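MutT/nudix family protein (Listeria innocua, PDB 3I9X) probably acts as a hydrolase of the Nudix family, this construct holding the NUDIX domain of a longer protein whose substrate is not established. Local coordinates at residues G105-P110 against A158-D163; E91-L96 against E133-G138; A122-V127 against S170-E175; D26-D31 against E80-A85. One frame throughout, in Å; residues are numbered along the deposited sequence.

Contact 1: residues G105-P110 against A158-D163; sequences GVFDKP and AFDHLD
Asp160 OD2 is the atom around which this surface contact is arranged: it sits 3.5 Å from Phe107 CB and takes part in a salt bridge with Arg112 NE, from the loop that follows residues 105-110. OD2 thus meets both the arginine and the Phe107 side chain. Its approach to the ring is oblique, and it also comes within 3.7 Å of Phe107 CD1. The ring and carboxylate planes stand 86° apart, almost perpendicular. Phe107 gets there because CG is anti to its carbonyl carbon (chi1 -70°), which swings the ring off the last residue of strand 102-107 toward the start of helix 161-177. Farther along the ring, Phe107 CE1 passes the first turn of that helix, 4.4 Å from Asp163 CB.

The backbone on the Asp160 side is shaped by a type II' turn from Ala158 to His161, closed by His161 N on Ala158 O at 2.9 Å. Asp160 occupies the N-cap position, yet its side chain makes no capping bond. Phe159 CD1 lies over one face of the His161 imidazole, 3.7 Å above its plane and toward the rim. His161 ND1 bonds to Val71 N, while NE2 meets a glycerol, probably from the crystallisation liquor. Between the two segments themselves the attraction is thus mainly van der Waals, and the electrostatic hold on Asp160 probably comes chiefly from Arg112, which also packs on Phe107 and so ties strand end, loop and helix start together.

Contact 2: residues E91-L96 against E133-G138; sequences EEETSL and EKRAAG
Glu93 and Arg135 join two helix ends here, and the contact runs between these two residues. The charged part is a salt bridge: Glu93 OE2 lies 2.6 Å from Arg135 NH2, at the edge of the guanidinium and near its plane. As a hydrogen bond it is weak, because the N-H...O angle is only 116°. The bridge is single-pronged, NH2 to OE2, with the carboxylate and guanidinium planes 31° apart.

The arginine's methylenes pass close to the carbonyl of Glu93. The chain folds at both chi2 and chi3, laying CG and CD against the backbone of the other helix, with Arg135 CD 3.2 Å from Glu93 O. This brings Arg135 NE to 3.1 Å from the same Glu93 O.

Within residues 91-96, Thr94 OG1 accepts from Leu96 N at 3.1 Å, an ST turn near the end of helix 82-94, the helix of the Nudix motif. Ser95, beside it, has positive phi.

Arg135 has a second carboxylate partner, since its NH1 forms a salt bridge with Asp140. One guanidinium thus serves two acids, which probably steadies its position as it links the Nudix helix to helix 129-137.

Contact 3: residues A122-V127 against S170-E175; sequences AFYAIV and SAITEE
The CG1 arm of Ile172 sits over one face of the Tyr124 ring, and this CH-pi contact is the heart of the meeting. The CG1 methylene stands 3.7 Å from the ring centroid and only 6° off the ring normal, so it is well centred. CG1 consequently has all six ring carbons at nearly equal distance, while the terminal CD1 slides toward the root of the ring and comes 4.0 Å from Tyr124 CG. The two side chains run past each other in opposite directions: the tyrosine reaches out from the strand as the isoleucine reaches in from the helix.

A torsion accounts for the fit. In Ile172, CG1 is anti to the carbonyl carbon (chi1 -74°), which sends the CG1-CD1 arm over the ring.

Beyond the ring, the phenol oxygen meets Glu175 one helical turn on. Tyr124 OH lies 3.4 Å from Glu175 CG, and the glutamate chain crosses the tyrosine at about a right angle. The touch is made by this methylene, ahead of the bend at chi2 that turns the carboxylate aside. Glu175 is exposed, whereas Tyr124 and Ile172 are buried.

Tyr124 lies toward the end of strand 118-126, and its side chain also packs on Ile33 of strand 27-40 and on Ile102 and Phe104 of strand 102-107. Helix 161-177 thus covers this face of the sheet, while the preceding residue, Phe123, packs on Ala82 and Ala86 of helix 82-94; strand 118-126 lies between the two helices, as in the alpha/beta/alpha sandwich of the Nudix fold.

Contact 4: residues D26-D31 against E80-A85; sequences DGYTSD and ESAEQA
Ser30 and Tyr28, on strand 27-40, hold the first turn of helix 82-94, the helix of the Nudix motif, against the sheet of the Nudix fold. Hydrogen bonding across the contact rests on one short link: Ser30 OG donates to Ala82 O at 2.6 Å. The hydroxyl approaches at a C=O...O angle of 130° but from above the carbonyl plane, 39° out of it. With OG anti to the backbone N (chi1 -160°), the serine reaches across to the helix.

Apolar contacts accompany this bond. Ala82 CB packs obliquely on the phenol end of Tyr28, 3.7 Å from CZ, and Ala85 CB, one turn on, rests on Ser30 CB at 4.0 Å. Small side chains on this side of the helix let it come close to the strand, so that Ser30 and Ala82 have the nearest CA atoms across the contact. All four touching residues are buried.

Capping finishes the helix start. Ser81 and Gln84 form a capping box, in which Gln84 N donates to Ser81 OG and Ser81 N donates to Gln84 OE1.

The second subunit adds a further anchor: Asp108 OD2 of that subunit hydrogen-bonds both Tyr28 OH and Ala82 N, bringing a carboxylate to the helix N-terminus. Beside it, Tyr28 OH lies 3.3 Å from Ala82 CB.

How the contacts relate
One sheet underlies contacts 1, 3 and 4. Contacts 1 and 3 share helix 161-177 and join through Gly105 O and Ala122 N, 3.0 Å apart, while contacts 3 and 4 meet where Phe123 N lies 2.9 Å from Asp31 O. Contacts 2 and 4 hold opposite ends of helix 82-94, so the helix of the Nudix motif is tied down at both, their centres about 20 Å apart. Leu96 CD1, 3.7 Å from Val127 CB, connects contacts 2 and 3. Contacts 1 and 4 also meet across the subunit interface, through Asp108. His161 and Asp31, from contacts 1 and 4, each bond a glycerol O2, which may mark a pocket.

Contact 1: residues G105-P110 against A158-D163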
loop_
_atom_site.group_PDB
_atom_site.type_symbol
_atom_site.label_atom_id
_atom_site.label_comp_id
_atom_site.label_asym_id
_atom_site.label_seq_id
_atom_site.Cartn_x
_atom_site.Cartn_y
_atom_site.Cartn_z
ATOM N N GLY A 105 -5.735 0.434 -1.711
ATOM C CA GLY A 105 -5.125 -0.376 -0.653
ATOM C C GLY A 105 -3.931 -1.213 -1.040
ATOM O O GLY A 105 -3.328 -1.053 -2.120
ATOM N N VAL A 106 -3.565 -2.057 -0.094
ATOM C CA VAL A 106 -2.604 -3.125 -0.298
ATOM C C VAL A 106 -3.366 -4.410 0.069
ATOM O O VAL A 106 -4.134 -4.424 1.009
ATOM C CB VAL A 106 -1.349 -2.883 0.545
ATOM C CG1 VAL A 106 -0.354 -3.926 0.313
ATOM C CG2 VAL A 106 -0.735 -1.523 0.152
ATOM N N PHE A 107 -3.208 -5.443 -0.729
ATOM C CA PHE A 107 -3.804 -6.730 -0.458
ATOM C C PHE A 107 -2.636 -7.649 -0.282
ATOM O O PHE A 107 -1.907 -7.885 -1.215
ATOM C CB PHE A 107 -4.760 -7.123 -1.579
ATOM C CG PHE A 107 -5.964 -6.282 -1.578
ATOM C CD1 PHE A 107 -7.103 -6.687 -0.891
ATOM C CD2 PHE A 107 -5.905 -5.018 -2.108
ATOM C CE1 PHE A 107 -8.210 -5.835 -0.822
ATOM C CE2 PHE A 107 -6.990 -4.161 -2.042
ATOM C CZ PHE A 107 -8.141 -4.577 -1.411
ATOM N N ASP A 108 -2.406 -8.026 0.965
ATOM C CA ASP A 108 -1.225 -8.771 1.359
ATOM C C ASP A 108 -1.557 -9.986 2.250
ATOM O O ASP A 108 -0.664 -10.666 2.692
ATOM C CB ASP A 108 -0.225 -7.831 2.050
ATOM C CG ASP A 108 -0.788 -7.183 3.304
ATOM O OD1 ASP A 108 -1.966 -7.377 3.604
ATOM O OD2 ASP A 108 -0.057 -6.426 3.981
ATOM N N LYS A 109 -2.840 -10.256 2.470
ATOM C CA LYS A 109 -3.294 -11.342 3.324
ATOM C C LYS A 109 -2.654 -12.672 2.929
ATOM O O LYS A 109 -2.654 -13.051 1.749
ATOM C CB LYS A 109 -4.821 -11.453 3.298
ATOM N N PRO A 110 -2.064 -13.379 3.910
ATOM C CA PRO A 110 -1.358 -14.606 3.524
ATOM C C PRO A 110 -2.327 -15.601 2.882
ATOM O O PRO A 110 -3.455 -15.749 3.318
ATOM C CB PRO A 110 -0.759 -15.129 4.840
ATOM C CG PRO A 110 -1.301 -14.262 5.933
ATOM C CD PRO A 110 -2.237 -13.242 5.370
ATOM N N ALA A 158 -11.343 -14.332 -9.402
ATOM C CA ALA A 158 -10.021 -14.855 -9.092
ATOM C C ALA A 158 -9.421 -14.260 -7.791
ATOM O O ALA A 158 -9.695 -13.099 -7.435
ATOM C CB ALA A 158 -9.067 -14.613 -10.292
ATOM N N PHE A 159 -8.662 -15.082 -7.065
ATOM C CA PHE A 159 -7.799 -14.631 -5.949
ATOM C C PHE A 159 -8.656 -13.970 -4.903
ATOM O O PHE A 159 -9.728 -14.494 -4.553
ATOM C CB PHE A 159 -6.707 -13.655 -6.451
ATOM C CG PHE A 159 -5.969 -14.127 -7.689
ATOM C CD1 PHE A 159 -6.117 -13.453 -8.901
ATOM C CD2 PHE A 159 -5.089 -15.205 -7.633
ATOM C CE1 PHE A 159 -5.439 -13.865 -10.045
ATOM C CE2 PHE A 159 -4.422 -15.628 -8.789
ATOM C CZ PHE A 159 -4.599 -14.960 -9.981
ATOM N N ASP A 160 -8.215 -12.836 -4.364
ATOM C CA ASP A 160 -9.067 -12.112 -3.414
ATOM C C ASP A 160 -9.817 -10.992 -4.102
ATOM O O ASP A 160 -10.202 -10.019 -3.448
ATOM C CB ASP A 160 -8.249 -11.553 -2.221
ATOM C CG ASP A 160 -7.090 -10.689 -2.641
ATOM O OD1 ASP A 160 -6.795 -10.543 -3.849
ATOM O OD2 ASP A 160 -6.395 -10.199 -1.742
ATOM N N HIS A 161 -10.012 -11.080 -5.411
ATOM C CA HIS A 161 -10.544 -9.934 -6.134
ATOM C C HIS A 161 -11.950 -9.503 -5.747
ATOM O O HIS A 161 -12.290 -8.320 -5.979
ATOM C CB HIS A 161 -10.384 -10.062 -7.646
ATOM C CG HIS A 161 -8.971 -9.942 -8.083
ATOM N ND1 HIS A 161 -8.585 -9.862 -9.409
ATOM C CD2 HIS A 161 -7.834 -9.919 -7.355
ATOM C CE1 HIS A 161 -7.268 -9.781 -9.472
ATOM N NE2 HIS A 161 -6.789 -9.805 -8.236
ATOM N N LEU A 162 -12.736 -10.406 -5.156
ATOM C CA LEU A 162 -14.012 -10.037 -4.585
ATOM C C LEU A 162 -13.805 -9.005 -3.455
ATOM O O LEU A 162 -14.571 -8.037 -3.324
ATOM C CB LEU A 162 -14.746 -11.244 -4.000
ATOM C CG LEU A 162 -16.105 -10.857 -3.370
ATOM C CD1 LEU A 162 -16.951 -10.058 -4.360
ATOM C CD2 LEU A 162 -16.927 -12.074 -2.765
ATOM N N ASP A 163 -12.799 -9.260 -2.615
ATOM C CA ASP A 163 -12.441 -8.333 -1.546
ATOM C C ASP A 163 -11.987 -6.991 -2.097
ATOM O O ASP A 163 -12.402 -5.941 -1.586
ATOM C CB ASP A 163 -11.353 -8.925 -0.661
ATOM C CG ASP A 163 -11.871 -10.076 0.159
ATOM O OD1 ASP A 163 -13.092 -10.043 0.487
ATOM O OD2 ASP A 163 -11.098 -11.016 0.461
#

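Contact 2: residues E91-L96 against E133-G138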
loop_
_atom_site.group_PDB
_atom_site.type_symbol
_atom_site.label_atom_id
_atom_site.label_comp_id
_atom_site.label_asym_id
_atom_site.label_seq_id
_atom_site.Cartn_x
_atom_site.Cartn_y
_atom_site.Cartn_z
ATOM N N GLU A 91 -2.750 1.806 -20.134
ATOM C CA GLU A 91 -2.559 2.016 -21.579
ATOM C C GLU A 91 -2.578 0.735 -22.418
ATOM O O GLU A 91 -3.203 0.722 -23.476
ATOM C CB GLU A 91 -1.279 2.825 -21.889
ATOM C CG GLU A 91 -0.967 2.907 -23.412
ATOM C CD GLU A 91 -0.276 4.197 -23.822
ATOM O OE1 GLU A 91 0.580 4.685 -23.040
ATOM O OE2 GLU A 91 -0.591 4.713 -24.939
ATOM N N GLU A 92 -1.911 -0.323 -21.970
ATOM C CA GLU A 92 -1.890 -1.587 -22.726
ATOM C C GLU A 92 -3.283 -2.171 -22.905
ATOM O O GLU A 92 -3.560 -2.849 -23.891
ATOM C CB GLU A 92 -1.026 -2.651 -22.042
ATOM C CG GLU A 92 0.461 -2.306 -21.954
ATOM C CD GLU A 92 1.340 -3.525 -21.680
ATOM O OE1 GLU A 92 2.582 -3.373 -21.733
ATOM O OE2 GLU A 92 0.796 -4.630 -21.426
ATOM N N GLU A 93 -4.153 -1.910 -21.940
ATOM C CA GLU A 93 -5.464 -2.520 -21.924
ATOM C C GLU A 93 -6.521 -1.599 -22.513
ATOM O O GLU A 93 -7.569 -2.081 -22.893
ATOM C CB GLU A 93 -5.861 -2.912 -20.487
ATOM C CG GLU A 93 -6.525 -4.277 -20.381
ATOM C CD GLU A 93 -5.535 -5.434 -20.165
ATOM O OE1 GLU A 93 -4.655 -5.328 -19.276
ATOM O OE2 GLU A 93 -5.658 -6.473 -20.858
ATOM N N THR A 94 -6.264 -0.290 -22.581
ATOM C CA THR A 94 -7.287 0.670 -23.031
ATOM C C THR A 94 -6.833 1.899 -23.827
ATOM O O THR A 94 -7.688 2.689 -24.229
ATOM C CB THR A 94 -8.083 1.233 -21.820
ATOM O OG1 THR A 94 -7.416 2.387 -21.289
ATOM C CG2 THR A 94 -8.245 0.181 -20.753
ATOM N N SER A 95 -5.519 2.080 -24.015
ATOM C CA SER A 95 -4.935 3.280 -24.661
ATOM C C SER A 95 -5.222 4.607 -23.956
ATOM O O SER A 95 -4.946 5.660 -24.508
ATOM C CB SER A 95 -5.358 3.390 -26.145
ATOM O OG SER A 95 -4.885 2.280 -26.893
ATOM N N LEU A 96 -5.760 4.580 -22.737
ATOM C CA LEU A 96 -5.918 5.821 -21.975
ATOM C C LEU A 96 -4.584 6.207 -21.326
ATOM O O LEU A 96 -3.822 5.342 -20.912
ATOM C CB LEU A 96 -7.025 5.686 -20.922
ATOM C CG LEU A 96 -8.444 5.637 -21.503
ATOM C CD1 LEU A 96 -9.397 4.999 -20.508
ATOM C CD2 LEU A 96 -8.907 7.036 -21.931
ATOM N N GLU A 133 -15.982 -0.014 -23.196
ATOM C CA GLU A 133 -16.871 -0.690 -24.173
ATOM C C GLU A 133 -16.082 -1.231 -25.358
ATOM O O GLU A 133 -16.302 -2.359 -25.765
ATOM C CB GLU A 133 -18.005 0.242 -24.642
ATOM C CG GLU A 133 -19.064 0.541 -23.570
ATOM C CD GLU A 133 -19.967 1.753 -23.882
ATOM O OE1 GLU A 133 -19.592 2.628 -24.706
ATOM O OE2 GLU A 133 -21.061 1.843 -23.260
ATOM N N LYS A 134 -15.132 -0.462 -25.880
ATOM C CA LYS A 134 -14.272 -0.953 -26.984
ATOM C C LYS A 134 -13.611 -2.295 -26.668
ATOM O O LYS A 134 -13.687 -3.243 -27.472
ATOM C CB LYS A 134 -13.184 0.061 -27.355
ATOM C CG LYS A 134 -13.585 1.110 -28.401
ATOM C CD LYS A 134 -12.346 1.816 -29.041
ATOM C CE LYS A 134 -11.468 0.843 -29.898
ATOM N NZ LYS A 134 -10.232 1.484 -30.489
ATOM N N ARG A 135 -12.959 -2.386 -25.506
ATOM C CA ARG A 135 -12.247 -3.625 -25.138
ATOM C C ARG A 135 -13.194 -4.781 -24.864
ATOM O O ARG A 135 -12.895 -5.913 -25.221
ATOM C CB ARG A 135 -11.317 -3.409 -23.932
ATOM C CG ARG A 135 -9.929 -2.963 -24.335
ATOM C CD ARG A 135 -9.049 -4.138 -24.852
ATOM N NE ARG A 135 -8.401 -4.903 -23.783
ATOM C CZ ARG A 135 -7.828 -6.102 -23.938
ATOM N NH1 ARG A 135 -7.821 -6.721 -25.123
ATOM N NH2 ARG A 135 -7.277 -6.709 -22.887
ATOM N N ALA A 136 -14.334 -4.497 -24.244
ATOM C CA ALA A 136 -15.326 -5.532 -23.981
ATOM C C ALA A 136 -15.973 -6.044 -25.283
ATOM O O ALA A 136 -16.480 -7.163 -25.328
ATOM C CB ALA A 136 -16.367 -5.041 -23.034
ATOM N N ALA A 137 -15.952 -5.219 -26.332
ATOM C CA ALA A 137 -16.583 -5.568 -27.611
ATOM C C ALA A 137 -15.573 -5.994 -28.692
ATOM O O ALA A 137 -15.980 -6.493 -29.730
ATOM C CB ALA A 137 -17.459 -4.405 -28.115
ATOM N N GLY A 138 -14.273 -5.811 -28.450
ATOM C CA GLY A 138 -13.248 -6.168 -29.430
ATOM C C GLY A 138 -13.023 -7.661 -29.653
ATOM O O GLY A 138 -13.912 -8.497 -29.420
#

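Contact 3: residues A122-V127 against S170-E175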
loop_
_atom_site.group_PDB
_atom_site.type_symbol
_atom_site.label_atom_id
_atom_site.label_comp_id
_atom_site.label_asym_id
_atom_site.label_seq_id
_atom_site.Cartn_x
_atom_site.Cartn_y
_atom_site.Cartn_z
ATOM N N ALA A 122 -3.307 -1.892 -4.953
ATOM C CA ALA A 122 -4.536 -1.739 -5.703
ATOM C C ALA A 122 -4.906 -0.272 -5.938
ATOM O O ALA A 122 -4.746 0.576 -5.053
ATOM C CB ALA A 122 -5.614 -2.464 -5.015
ATOM N N PHE A 123 -5.342 0.021 -7.143
ATOM C CA PHE A 123 -5.723 1.355 -7.538
ATOM C C PHE A 123 -7.123 1.285 -8.141
ATOM O O PHE A 123 -7.493 0.228 -8.704
ATOM C CB PHE A 123 -4.794 1.870 -8.637
ATOM C CG PHE A 123 -3.325 2.009 -8.232
ATOM C CD1 PHE A 123 -2.805 3.249 -7.815
ATOM C CD2 PHE A 123 -2.451 0.943 -8.381
ATOM C CE1 PHE A 123 -1.464 3.401 -7.474
ATOM C CE2 PHE A 123 -1.093 1.075 -8.053
ATOM C CZ PHE A 123 -0.602 2.305 -7.585
ATOM N N TYR A 124 -7.884 2.378 -8.070
ATOM C CA TYR A 124 -9.030 2.530 -8.972
ATOM C C TYR A 124 -8.914 3.709 -9.916
ATOM O O TYR A 124 -8.184 4.640 -9.664
ATOM C CB TYR A 124 -10.334 2.644 -8.215
ATOM C CG TYR A 124 -10.635 3.929 -7.444
ATOM C CD1 TYR A 124 -11.167 5.043 -8.070
ATOM C CD2 TYR A 124 -10.496 3.962 -6.072
ATOM C CE1 TYR A 124 -11.525 6.179 -7.332
ATOM C CE2 TYR A 124 -10.828 5.088 -5.325
ATOM C CZ TYR A 124 -11.346 6.191 -5.955
ATOM O OH TYR A 124 -11.659 7.299 -5.185
ATOM N N ALA A 125 -9.664 3.654 -10.998
ATOM C CA ALA A 125 -9.786 4.767 -11.929
ATOM C C ALA A 125 -11.233 4.839 -12.407
ATOM O O ALA A 125 -11.922 3.804 -12.506
ATOM C CB ALA A 125 -8.854 4.571 -13.115
ATOM N N ILE A 126 -11.677 6.061 -12.703
ATOM C CA ILE A 126 -12.976 6.322 -13.305
ATOM C C ILE A 126 -12.761 6.915 -14.689
ATOM O O ILE A 126 -12.279 8.023 -14.827
ATOM C CB ILE A 126 -13.816 7.233 -12.435
ATOM C CG1 ILE A 126 -14.026 6.590 -11.073
ATOM C CG2 ILE A 126 -15.202 7.529 -13.080
ATOM C CD1 ILE A 126 -14.319 7.580 -10.003
ATOM N N VAL A 127 -13.072 6.156 -15.731
ATOM C CA VAL A 127 -12.768 6.587 -17.083
ATOM C C VAL A 127 -14.072 6.716 -17.858
ATOM O O VAL A 127 -15.116 6.322 -17.359
ATOM C CB VAL A 127 -11.759 5.642 -17.732
ATOM C CG1 VAL A 127 -10.580 5.408 -16.766
ATOM C CG2 VAL A 127 -12.419 4.313 -18.107
ATOM N N SER A 170 -16.972 0.429 -2.174
ATOM C CA SER A 170 -17.245 1.188 -0.960
ATOM C C SER A 170 -16.561 2.556 -0.971
ATOM O O SER A 170 -17.213 3.573 -0.700
ATOM C CB SER A 170 -16.791 0.380 0.263
ATOM O OG SER A 170 -16.918 1.141 1.442
ATOM N N ALA A 171 -15.273 2.586 -1.300
ATOM C CA ALA A 171 -14.535 3.856 -1.417
ATOM C C ALA A 171 -15.042 4.785 -2.529
ATOM O O ALA A 171 -15.047 6.015 -2.365
ATOM C CB ALA A 171 -13.076 3.609 -1.615
ATOM N N ILE A 172 -15.438 4.204 -3.664
ATOM C CA ILE A 172 -15.880 5.001 -4.821
ATOM C C ILE A 172 -17.248 5.617 -4.500
ATOM O O ILE A 172 -17.459 6.803 -4.704
ATOM C CB ILE A 172 -15.946 4.173 -6.120
ATOM C CG1 ILE A 172 -14.531 3.898 -6.624
ATOM C CG2 ILE A 172 -16.793 4.890 -7.197
ATOM C CD1 ILE A 172 -14.418 2.790 -7.704
ATOM N N THR A 173 -18.157 4.785 -4.013
ATOM C CA THR A 173 -19.440 5.215 -3.502
ATOM C C THR A 173 -19.344 6.339 -2.480
ATOM O O THR A 173 -20.016 7.345 -2.627
ATOM C CB THR A 173 -20.189 4.088 -2.815
ATOM O OG1 THR A 173 -20.701 3.188 -3.799
ATOM C CG2 THR A 173 -21.362 4.660 -2.010
ATOM N N GLU A 174 -18.516 6.167 -1.457
ATOM C CA GLU A 174 -18.298 7.220 -0.468
ATOM C C GLU A 174 -17.668 8.513 -1.060
ATOM O O GLU A 174 -17.850 9.583 -0.474
ATOM C CB GLU A 174 -17.445 6.713 0.702
ATOM C CG GLU A 174 -17.797 7.318 2.095
ATOM C CD GLU A 174 -16.637 7.175 3.115
ATOM O OE1 GLU A 174 -15.669 7.976 3.026
ATOM O OE2 GLU A 174 -16.702 6.272 4.005
ATOM N N GLU A 175 -16.941 8.433 -2.189
ATOM C CA GLU A 175 -16.465 9.639 -2.893
ATOM C C GLU A 175 -17.613 10.323 -3.666
ATOM O O GLU A 175 -17.670 11.551 -3.759
ATOM C CB GLU A 175 -15.365 9.333 -3.907
ATOM C CG GLU A 175 -13.993 8.989 -3.380
ATOM C CD GLU A 175 -13.368 10.047 -2.495
ATOM O OE1 GLU A 175 -13.613 11.265 -2.683
ATOM O OE2 GLU A 175 -12.622 9.636 -1.593
#

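Contact 4: residues D26-D31 against E80-A85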
loop_
_atom_site.group_PDB
_atom_site.type_symbol
_atom_site.label_atom_id
_atom_site.label_comp_id
_atom_site.label_asym_id
_atom_site.label_seq_id
_atom_site.Cartn_x
_atom_site.Cartn_y
_atom_site.Cartn_z
ATOM N N ASP A 26 7.300 -13.459 -3.227
ATOM C CA ASP A 26 7.360 -14.021 -4.559
ATOM C C ASP A 26 6.947 -13.046 -5.624
ATOM O O ASP A 26 7.199 -13.286 -6.818
ATOM C CB ASP A 26 6.498 -15.268 -4.588
ATOM C CG ASP A 26 7.067 -16.326 -3.725
ATOM O OD1 ASP A 26 6.339 -16.973 -2.939
ATOM O OD2 ASP A 26 8.314 -16.453 -3.798
ATOM N N GLY A 27 6.369 -11.913 -5.229
ATOM C CA GLY A 27 5.869 -10.989 -6.245
ATOM C C GLY A 27 5.186 -9.765 -5.685
ATOM O O GLY A 27 4.671 -9.775 -4.583
ATOM N N TYR A 28 5.197 -8.722 -6.495
ATOM C CA TYR A 28 4.502 -7.500 -6.227
ATOM C C TYR A 28 3.694 -7.206 -7.457
ATOM O O TYR A 28 4.267 -7.115 -8.542
ATOM C CB TYR A 28 5.554 -6.397 -6.028
ATOM C CG TYR A 28 5.051 -5.051 -5.605
ATOM C CD1 TYR A 28 4.002 -4.914 -4.675
ATOM C CD2 TYR A 28 5.690 -3.890 -6.044
ATOM C CE1 TYR A 28 3.592 -3.670 -4.259
ATOM C CE2 TYR A 28 5.280 -2.645 -5.626
ATOM C CZ TYR A 28 4.237 -2.521 -4.726
ATOM O OH TYR A 28 3.836 -1.245 -4.312
ATOM N N THR A 29 2.386 -6.992 -7.284
ATOM C CA THR A 29 1.507 -6.628 -8.391
ATOM C C THR A 29 0.799 -5.276 -8.207
ATOM O O THR A 29 0.659 -4.766 -7.100
ATOM C CB THR A 29 0.442 -7.704 -8.664
ATOM O OG1 THR A 29 -0.415 -7.794 -7.537
ATOM C CG2 THR A 29 1.078 -9.070 -8.875
ATOM N N SER A 30 0.436 -4.695 -9.343
ATOM C CA SER A 30 -0.341 -3.481 -9.449
ATOM C C SER A 30 -1.676 -3.873 -10.070
ATOM O O SER A 30 -1.714 -4.273 -11.232
ATOM C CB SER A 30 0.384 -2.531 -10.376
ATOM O OG SER A 30 -0.050 -1.212 -10.183
ATOM N N ASP A 31 -2.741 -3.866 -9.279
ATOM C CA ASP A 31 -4.084 -4.270 -9.748
ATOM C C ASP A 31 -5.039 -3.081 -9.791
ATOM O O ASP A 31 -5.040 -2.237 -8.885
ATOM C CB ASP A 31 -4.612 -5.388 -8.841
ATOM C CG ASP A 31 -3.797 -6.666 -8.985
ATOM O OD1 ASP A 31 -3.634 -7.102 -10.152
ATOM O OD2 ASP A 31 -3.286 -7.204 -7.966
ATOM N N GLU A 80 10.526 -0.168 -11.458
ATOM C CA GLU A 80 9.400 0.783 -11.390
ATOM C C GLU A 80 8.565 0.720 -10.075
ATOM O O GLU A 80 8.678 -0.214 -9.273
ATOM C CB GLU A 80 8.482 0.570 -12.602
ATOM C CG GLU A 80 7.767 -0.766 -12.574
ATOM C CD GLU A 80 7.068 -1.121 -13.898
ATOM O OE1 GLU A 80 7.109 -0.330 -14.870
ATOM O OE2 GLU A 80 6.510 -2.223 -13.948
ATOM N N SER A 81 7.760 1.752 -9.869
ATOM C CA SER A 81 6.799 1.779 -8.780
ATOM C C SER A 81 5.519 1.098 -9.250
ATOM O O SER A 81 5.301 0.919 -10.471
ATOM C CB SER A 81 6.506 3.216 -8.392
ATOM O OG SER A 81 5.814 3.852 -9.443
ATOM N N ALA A 82 4.683 0.696 -8.289
ATOM C CA ALA A 82 3.414 0.062 -8.607
ATOM C C ALA A 82 2.534 1.021 -9.440
ATOM O O ALA A 82 1.806 0.577 -10.315
ATOM C CB ALA A 82 2.688 -0.408 -7.343
ATOM N N GLU A 83 2.626 2.307 -9.146
ATOM C CA GLU A 83 2.001 3.388 -9.907
ATOM C C GLU A 83 2.428 3.418 -11.363
ATOM O O GLU A 83 1.589 3.546 -12.257
ATOM C CB GLU A 83 2.347 4.725 -9.283
ATOM C CG GLU A 83 1.690 5.922 -9.987
ATOM C CD GLU A 83 1.574 7.172 -9.100
ATOM O OE1 GLU A 83 0.452 7.441 -8.604
ATOM O OE2 GLU A 83 2.593 7.889 -8.911
ATOM N N GLN A 84 3.733 3.283 -11.604
ATOM C CA GLN A 84 4.233 3.264 -12.963
ATOM C C GLN A 84 3.692 2.053 -13.674
ATOM O O GLN A 84 3.221 2.165 -14.792
ATOM C CB GLN A 84 5.773 3.341 -13.011
ATOM C CG GLN A 84 6.282 4.784 -12.982
ATOM C CD GLN A 84 7.629 4.988 -12.262
ATOM O OE1 GLN A 84 8.375 4.038 -11.985
ATOM N NE2 GLN A 84 7.928 6.254 -11.947
ATOM N N ALA A 85 3.704 0.903 -13.010
ATOM C CA ALA A 85 3.147 -0.301 -13.589
ATOM C C ALA A 85 1.623 -0.205 -13.885
ATOM O O ALA A 85 1.152 -0.753 -14.893
ATOM C CB ALA A 85 3.436 -1.488 -12.714
#